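Local coordinates for putative transcriptional regulator (Streptomyces coelicolor A3, PDB 2PQQ), which probably binds cyclic AMP through this N-terminal domain and regulates transcription by binding DNA as a member of the cAMP receptor protein family, at residues 55-59 / 70-74. Residues are numbered along the deposited sequence; the frame is centred on the assembly and turned at random.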
loop_
_atom_site.group_PDB
_atom_site.type_symbol
_atom_site.label_atom_id
_atom_site.label_comp_id
_atom_site.label_asym_id
_atom_site.label_seq_id
_atom_site.Cartn_x
_atom_site.Cartn_y
_atom_site.Cartn_z
ATOM N N GLY A 55 26.474 13.827 -9.192
ATOM C CA GLY A 55 25.972 13.365 -10.477
ATOM C C GLY A 55 24.572 12.800 -10.349
ATOM O O GLY A 55 23.970 12.828 -9.274
ATOM N N LYS A 56 24.062 12.281 -11.462
ATOM C CA LYS A 56 22.722 11.722 -11.534
ATOM C C LYS A 56 22.759 10.325 -12.135
ATOM O O LYS A 56 23.435 10.093 -13.145
ATOM C CB LYS A 56 21.838 12.628 -12.400
ATOM C CG LYS A 56 21.705 14.037 -11.831
ATOM C CD LYS A 56 20.903 14.974 -12.736
ATOM C CE LYS A 56 20.680 16.297 -12.021
ATOM N NZ LYS A 56 20.610 16.083 -10.531
ATOM N N VAL A 57 22.018 9.415 -11.504
ATOM C CA VAL A 57 21.802 8.064 -11.986
ATOM C C VAL A 57 20.316 7.882 -12.340
ATOM O O VAL A 57 19.442 8.046 -11.488
ATOM C CB VAL A 57 22.196 7.012 -10.914
ATOM C CG1 VAL A 57 21.930 5.621 -11.413
ATOM C CG2 VAL A 57 23.665 7.158 -10.535
ATOM N N LYS A 58 20.037 7.538 -13.598
ATOM C CA LYS A 58 18.681 7.193 -14.012
ATOM C C LYS A 58 18.436 5.701 -13.779
ATOM O O LYS A 58 19.210 4.872 -14.241
ATOM C CB LYS A 58 18.470 7.520 -15.498
ATOM C CG LYS A 58 17.128 7.088 -16.048
ATOM C CD LYS A 58 17.206 6.966 -17.557
ATOM C CE LYS A 58 16.101 6.082 -18.082
ATOM N NZ LYS A 58 14.939 6.823 -18.637
ATOM N N LEU A 59 17.374 5.372 -13.055
ATOM C CA LEU A 59 16.965 3.982 -12.900
ATOM C C LEU A 59 15.884 3.654 -13.938
ATOM O O LEU A 59 14.981 4.464 -14.153
ATOM C CB LEU A 59 16.473 3.710 -11.471
ATOM C CG LEU A 59 17.497 3.747 -10.327
ATOM C CD1 LEU A 59 16.795 3.683 -8.994
ATOM C CD2 LEU A 59 18.471 2.595 -10.450
HETATM N N MSE A 70 11.637 4.734 -17.834
HETATM C CA MSE A 70 12.212 5.542 -16.766
HETATM C C MSE A 70 11.514 5.262 -15.429
HETATM O O MSE A 70 10.292 5.247 -15.342
HETATM C CB MSE A 70 12.123 7.031 -17.143
HETATM C CG MSE A 70 12.938 7.995 -16.270
HETATM SE SE MSE A 70 12.089 8.223 -14.540
HETATM C CE MSE A 70 12.730 9.965 -14.005
ATOM N N LEU A 71 12.310 5.055 -14.386
ATOM C CA LEU A 71 11.790 4.719 -13.064
ATOM C C LEU A 71 12.063 5.808 -12.018
ATOM O O LEU A 71 11.197 6.124 -11.198
ATOM C CB LEU A 71 12.405 3.396 -12.624
ATOM C CG LEU A 71 11.599 2.458 -11.746
ATOM C CD1 LEU A 71 11.765 1.076 -12.327
ATOM C CD2 LEU A 71 12.084 2.526 -10.305
ATOM N N ALA A 72 13.273 6.369 -12.050
ATOM C CA ALA A 72 13.688 7.450 -11.149
ATOM C C ALA A 72 14.955 8.116 -11.673
ATOM O O ALA A 72 15.674 7.537 -12.490
ATOM C CB ALA A 72 13.920 6.908 -9.729
ATOM N N VAL A 73 15.219 9.335 -11.216
ATOM C CA VAL A 73 16.531 9.966 -11.402
ATOM C C VAL A 73 17.080 10.291 -10.016
ATOM O O VAL A 73 16.488 11.072 -9.263
ATOM C CB VAL A 73 16.495 11.237 -12.295
ATOM C CG1 VAL A 73 17.859 11.932 -12.298
ATOM C CG2 VAL A 73 16.093 10.890 -13.721
ATOM N N VAL A 74 18.210 9.685 -9.680
ATOM C CA VAL A 74 18.737 9.755 -8.328
ATOM C C VAL A 74 19.956 10.656 -8.292
ATOM O O VAL A 74 20.910 10.444 -9.040
ATOM C CB VAL A 74 19.093 8.341 -7.789
ATOM C CG1 VAL A 74 19.649 8.420 -6.361
ATOM C CG2 VAL A 74 17.894 7.404 -7.860
#
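A classic beta bulge interrupts the antiparallel hairpin of strands 57-62 and 68-74 where L71 and A72 together face L59. The carbonyl O of L59 takes two backbone N-H groups: N of L71 binds L59 O at 2.7 Å, whereas N of A72 reaches it only weakly. N of L59 donates to O of A72 at 2.8 Å, and V57 and V74 form a hydrogen-bonded pair whose two N-H...O bonds are nearly straight, 171° each. On the buried face, CD1 of L59 lies 4.0 Å from CG2 of V74, the two side chains crossing at a slant. With V57 they pack on I80 of strand 79-80; beta-branched valines suit extended strands, while the longer leucine reaches across to V74. A72, small at the bulge, sets its CB beside the same leucine methyl. The other face carries K58 and V73, a non-hydrogen-bonded pair. K58 holds CG anti to its backbone N (chi1 175°), and a bend at the last torsion brings NZ across M70, a selenomethionine, to 3.2 Å from its CB. Lysine suits this partly exposed face, pairing apolar methylenes with a charged end. Replacing K58 by alanine would remove the CE and NZ that meet M70, and is likely to leave that side of M70 less covered. M70 also packs on M70 of another subunit. The hairpin is part of the antiparallel beta roll typical of cyclic nucleotide-binding domains.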